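Valine-pyruvate aminotransferase (Salmonella typhimurium, PDB 3G7Q) probably transfers the amino group of L-valine to pyruvate, giving 3-methyl-2-oxobutanoate and L-alanine, with pyridoxal 5'-phosphate as cofactor. Local coordinates at residues 322-332 with 341-349. Sequence-based numbering, arbitrary orientation.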
loop_
_atom_site.group_PDB
_atom_site.type_symbol
_atom_site.label_atom_id
_atom_site.label_comp_id
_atom_site.label_asym_id
_atom_site.label_seq_id
_atom_site.Cartn_x
_atom_site.Cartn_y
_atom_site.Cartn_z
ATOM N N ILE A 322 -12.050 1.355 -35.773
ATOM C CA ILE A 322 -13.364 0.816 -35.425
ATOM C C ILE A 322 -14.379 1.091 -36.526
ATOM O O ILE A 322 -15.112 0.192 -36.964
ATOM C CB ILE A 322 -13.887 1.387 -34.077
ATOM C CG1 ILE A 322 -13.026 0.876 -32.898
ATOM C CG2 ILE A 322 -15.379 1.019 -33.851
ATOM C CD1 ILE A 322 -13.341 1.571 -31.579
ATOM N N ARG A 323 -14.422 2.333 -36.983
ATOM C CA ARG A 323 -15.403 2.719 -38.001
ATOM C C ARG A 323 -15.197 2.060 -39.378
ATOM O O ARG A 323 -16.144 1.990 -40.182
ATOM C CB ARG A 323 -15.466 4.238 -38.079
ATOM C CG ARG A 323 -16.118 4.855 -36.838
ATOM C CD ARG A 323 -17.605 4.658 -36.880
ATOM N NE ARG A 323 -18.323 5.117 -35.670
ATOM C CZ ARG A 323 -19.053 4.381 -34.841
ATOM N NH1 ARG A 323 -19.234 3.077 -35.044
ATOM N NH2 ARG A 323 -19.654 4.988 -33.816
ATOM N N ARG A 324 -14.005 1.544 -39.655
ATOM C CA ARG A 324 -13.810 0.764 -40.892
ATOM C C ARG A 324 -14.550 -0.547 -40.818
ATOM O O ARG A 324 -14.890 -1.112 -41.845
ATOM C CB ARG A 324 -12.349 0.509 -41.171
ATOM C CG ARG A 324 -11.661 1.768 -41.694
ATOM C CD ARG A 324 -10.320 1.509 -42.301
ATOM N NE ARG A 324 -9.273 1.367 -41.324
ATOM C CZ ARG A 324 -8.601 0.248 -41.059
ATOM N NH1 ARG A 324 -8.821 -0.906 -41.700
ATOM N NH2 ARG A 324 -7.658 0.307 -40.139
ATOM N N TYR A 325 -14.815 -1.020 -39.599
ATOM C CA TYR A 325 -15.472 -2.333 -39.381
ATOM C C TYR A 325 -16.884 -2.283 -38.857
ATOM O O TYR A 325 -17.658 -3.228 -39.103
ATOM C CB TYR A 325 -14.624 -3.164 -38.404
ATOM C CG TYR A 325 -13.303 -3.616 -38.978
ATOM C CD1 TYR A 325 -13.222 -4.789 -39.713
ATOM C CD2 TYR A 325 -12.125 -2.846 -38.816
ATOM C CE1 TYR A 325 -12.030 -5.202 -40.254
ATOM C CE2 TYR A 325 -10.939 -3.245 -39.389
ATOM C CZ TYR A 325 -10.896 -4.447 -40.088
ATOM O OH TYR A 325 -9.723 -4.902 -40.655
ATOM N N LEU A 326 -17.221 -1.231 -38.097
ATOM C CA LEU A 326 -18.515 -1.130 -37.421
ATOM C C LEU A 326 -19.081 0.267 -37.509
ATOM O O LEU A 326 -18.415 1.205 -37.083
ATOM C CB LEU A 326 -18.307 -1.473 -35.942
ATOM C CG LEU A 326 -18.000 -2.933 -35.569
ATOM C CD1 LEU A 326 -17.340 -3.026 -34.149
ATOM C CD2 LEU A 326 -19.237 -3.781 -35.628
ATOM N N SER A 327 -20.295 0.408 -38.043
ATOM C CA SER A 327 -20.973 1.719 -38.097
ATOM C C SER A 327 -21.786 1.942 -36.841
ATOM O O SER A 327 -21.820 1.100 -35.963
ATOM C CB SER A 327 -21.926 1.789 -39.285
ATOM O OG SER A 327 -23.110 1.073 -39.035
ATOM N N GLU A 328 -22.425 3.105 -36.763
ATOM C CA GLU A 328 -23.322 3.444 -35.676
ATOM C C GLU A 328 -24.494 2.468 -35.536
ATOM O O GLU A 328 -25.097 2.400 -34.466
ATOM C CB GLU A 328 -23.878 4.864 -35.823
ATOM C CG GLU A 328 -24.951 5.063 -36.863
ATOM C CD GLU A 328 -24.428 5.139 -38.294
ATOM O OE1 GLU A 328 -23.196 5.061 -38.532
ATOM O OE2 GLU A 328 -25.281 5.300 -39.168
ATOM N N GLU A 329 -24.830 1.723 -36.592
ATOM C CA GLU A 329 -25.906 0.723 -36.520
ATOM C C GLU A 329 -25.511 -0.504 -35.703
ATOM O O GLU A 329 -26.385 -1.247 -35.293
ATOM C CB GLU A 329 -26.383 0.280 -37.928
ATOM C CG GLU A 329 -26.939 1.519 -38.658
ATOM C CD GLU A 329 -27.776 1.243 -39.880
ATOM O OE1 GLU A 329 -27.705 0.132 -40.431
ATOM O OE2 GLU A 329 -28.494 2.184 -40.307
ATOM N N ARG A 330 -24.214 -0.706 -35.484
ATOM C CA ARG A 330 -23.717 -1.857 -34.728
ATOM C C ARG A 330 -22.768 -1.502 -33.578
ATOM O O ARG A 330 -22.385 -2.388 -32.821
ATOM C CB ARG A 330 -23.021 -2.813 -35.693
ATOM C CG ARG A 330 -23.960 -3.423 -36.731
ATOM C CD ARG A 330 -24.885 -4.392 -36.112
ATOM N NE ARG A 330 -25.711 -5.064 -37.107
ATOM C CZ ARG A 330 -26.945 -4.726 -37.461
ATOM N NH1 ARG A 330 -27.577 -3.695 -36.922
ATOM N NH2 ARG A 330 -27.568 -5.462 -38.374
ATOM N N CYS A 331 -22.346 -0.237 -33.484
ATOM C CA CYS A 331 -21.486 0.201 -32.377
ATOM C C CYS A 331 -21.525 1.702 -32.144
ATOM O O CYS A 331 -21.083 2.479 -32.998
ATOM C CB CYS A 331 -20.044 -0.236 -32.658
ATOM S SG CYS A 331 -18.871 0.090 -31.277
ATOM N N LEU A 332 -22.085 2.107 -31.007
ATOM C CA LEU A 332 -22.056 3.495 -30.564
ATOM C C LEU A 332 -20.858 3.610 -29.602
ATOM O O LEU A 332 -20.620 2.724 -28.783
ATOM C CB LEU A 332 -23.348 3.915 -29.899
ATOM C CG LEU A 332 -24.587 3.875 -30.805
ATOM C CD1 LEU A 332 -25.873 4.179 -30.049
ATOM C CD2 LEU A 332 -24.428 4.856 -31.974
ATOM N N PHE A 341 -9.532 4.820 -22.436
ATOM C CA PHE A 341 -10.483 3.793 -22.824
ATOM C C PHE A 341 -11.480 4.253 -23.876
ATOM O O PHE A 341 -11.731 5.431 -24.029
ATOM C CB PHE A 341 -11.324 3.380 -21.609
ATOM C CG PHE A 341 -10.499 3.010 -20.406
ATOM C CD1 PHE A 341 -9.879 1.769 -20.324
ATOM C CD2 PHE A 341 -10.293 3.925 -19.398
ATOM C CE1 PHE A 341 -9.080 1.447 -19.229
ATOM C CE2 PHE A 341 -9.478 3.597 -18.286
ATOM C CZ PHE A 341 -8.886 2.387 -18.208
ATOM N N LEU A 342 -12.038 3.276 -24.576
ATOM C CA LEU A 342 -13.218 3.485 -25.378
ATOM C C LEU A 342 -14.317 2.583 -24.786
ATOM O O LEU A 342 -14.096 1.404 -24.442
ATOM C CB LEU A 342 -12.998 3.209 -26.858
ATOM C CG LEU A 342 -12.119 4.210 -27.595
ATOM C CD1 LEU A 342 -11.853 3.704 -29.043
ATOM C CD2 LEU A 342 -12.745 5.612 -27.605
ATOM N N TRP A 343 -15.486 3.172 -24.641
ATOM C CA TRP A 343 -16.674 2.479 -24.128
ATOM C C TRP A 343 -17.592 2.278 -25.310
ATOM O O TRP A 343 -18.103 3.261 -25.917
ATOM C CB TRP A 343 -17.310 3.317 -23.048
ATOM C CG TRP A 343 -18.561 2.816 -22.398
ATOM C CD1 TRP A 343 -19.819 3.274 -22.579
ATOM C CD2 TRP A 343 -18.639 1.828 -21.356
ATOM N NE1 TRP A 343 -20.678 2.622 -21.753
ATOM C CE2 TRP A 343 -19.985 1.732 -20.986
ATOM C CE3 TRP A 343 -17.702 1.004 -20.727
ATOM C CZ2 TRP A 343 -20.435 0.850 -19.997
ATOM C CZ3 TRP A 343 -18.137 0.138 -19.729
ATOM C CH2 TRP A 343 -19.493 0.071 -19.380
ATOM N N LEU A 344 -17.813 0.998 -25.614
ATOM C CA LEU A 344 -18.577 0.587 -26.781
ATOM C C LEU A 344 -19.954 0.106 -26.373
ATOM O O LEU A 344 -20.068 -0.786 -25.531
ATOM C CB LEU A 344 -17.855 -0.538 -27.514
ATOM C CG LEU A 344 -16.355 -0.279 -27.817
ATOM C CD1 LEU A 344 -15.721 -1.489 -28.538
ATOM C CD2 LEU A 344 -16.140 1.040 -28.565
ATOM N N TRP A 345 -20.981 0.695 -26.984
ATOM C CA TRP A 345 -22.369 0.326 -26.770
ATOM C C TRP A 345 -22.903 -0.299 -28.060
ATOM O O TRP A 345 -23.112 0.403 -29.038
ATOM C CB TRP A 345 -23.188 1.536 -26.345
ATOM C CG TRP A 345 -24.668 1.321 -26.244
ATOM C CD1 TRP A 345 -25.328 0.140 -25.992
ATOM C CD2 TRP A 345 -25.678 2.342 -26.289
ATOM N NE1 TRP A 345 -26.692 0.365 -25.957
ATOM C CE2 TRP A 345 -26.929 1.705 -26.131
ATOM C CE3 TRP A 345 -25.646 3.726 -26.462
ATOM C CZ2 TRP A 345 -28.134 2.408 -26.147
ATOM C CZ3 TRP A 345 -26.869 4.427 -26.499
ATOM C CH2 TRP A 345 -28.085 3.752 -26.357
ATOM N N PHE A 346 -23.103 -1.615 -28.033
ATOM C CA PHE A 346 -23.593 -2.392 -29.170
ATOM C C PHE A 346 -25.094 -2.297 -29.069
ATOM O O PHE A 346 -25.777 -3.173 -28.535
ATOM C CB PHE A 346 -23.046 -3.821 -29.109
ATOM C CG PHE A 346 -21.543 -3.869 -28.993
ATOM C CD1 PHE A 346 -20.736 -3.348 -30.000
ATOM C CD2 PHE A 346 -20.925 -4.401 -27.863
ATOM C CE1 PHE A 346 -19.368 -3.390 -29.892
ATOM C CE2 PHE A 346 -19.549 -4.442 -27.764
ATOM C CZ PHE A 346 -18.770 -3.932 -28.765
ATOM N N LYS A 347 -25.631 -1.182 -29.562
ATOM C CA LYS A 347 -27.040 -0.855 -29.266
ATOM C C LYS A 347 -28.002 -1.939 -29.734
ATOM O O LYS A 347 -27.936 -2.380 -30.861
ATOM C CB LYS A 347 -27.445 0.529 -29.808
ATOM C CG LYS A 347 -28.889 0.947 -29.449
ATOM C CD LYS A 347 -29.181 2.449 -29.686
ATOM C CE LYS A 347 -30.612 2.812 -29.219
ATOM N NZ LYS A 347 -31.632 2.101 -30.031
ATOM N N ASP A 348 -28.834 -2.392 -28.802
ATOM C CA ASP A 348 -29.825 -3.446 -29.049
ATOM C C ASP A 348 -29.199 -4.802 -29.457
ATOM O O ASP A 348 -29.884 -5.637 -30.060
ATOM C CB ASP A 348 -30.888 -2.992 -30.072
ATOM C CG ASP A 348 -31.588 -1.716 -29.653
ATOM O OD1 ASP A 348 -31.868 -1.525 -28.450
ATOM O OD2 ASP A 348 -31.836 -0.895 -30.533
ATOM N N LEU A 349 -27.920 -5.031 -29.133
ATOM C CA LEU A 349 -27.284 -6.323 -29.411
ATOM C C LEU A 349 -28.227 -7.416 -28.926
ATOM O O LEU A 349 -28.751 -7.349 -27.803
ATOM C CB LEU A 349 -25.949 -6.446 -28.654
ATOM C CG LEU A 349 -25.022 -7.614 -29.007
ATOM C CD1 LEU A 349 -24.557 -7.484 -30.458
ATOM C CD2 LEU A 349 -23.805 -7.663 -28.052
HETATM O O HOH W 1 -25.070 0.470 -32.157
#
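L332 and W345 form an antiparallel, hydrogen-bonded pair at the start of a beta hairpin, where the chain leaving helix 299-325 enters the smaller mixed sheet. The pair is closed by two backbone bonds, L332 N to W345 O at 2.8 Å and W345 N to L332 O at 2.7 Å, the second almost straight (174° at the hydrogen). On one face of the sheet the two side chains run alongside each other in the same direction. Methyl CD1 of L332 rests 3.6 Å from CE3 of W345, an off-centre CH-pi contact with the six-membered ring, 30° from the ring normal; K347 CB also lies above the indole plane, offset toward the rim. The indole NE1 is hydrogen-bonded to OE1 of Q386, and F166 and H383 meet the ring edge-to-face. Strands 332-334 and 341-345 are neighbours in the C-terminal small domain of the fold type I architecture shared by class I aminotransferases, with strand 387-391 continuing the sheet beyond 341-345. On the opposite face, I322 in the last part of helix 299-325 packs with CD1 against L342 CD1 at 3.6 Å and, more loosely, against L344 CD2. With SG anti to the backbone N (chi1 -174°), C331 places SG 3.9 Å from L344 CB and 3.8 Å from F346 CE1, meeting the phenyl ring obliquely in a sulfur-aromatic contact. The edge of that ring also receives R330 O, 3.4 Å from F346 CD1 and near the ring plane, while L406 and I410 of helix 396-416 pack on F346. The loop is tied back to the helix by R323, whose NH1 and NH2 both grip C331 O end-on, NH1 also reaching L326 O. Further out, a water donates to E328 O and accepts from K347 N, linking the two segments.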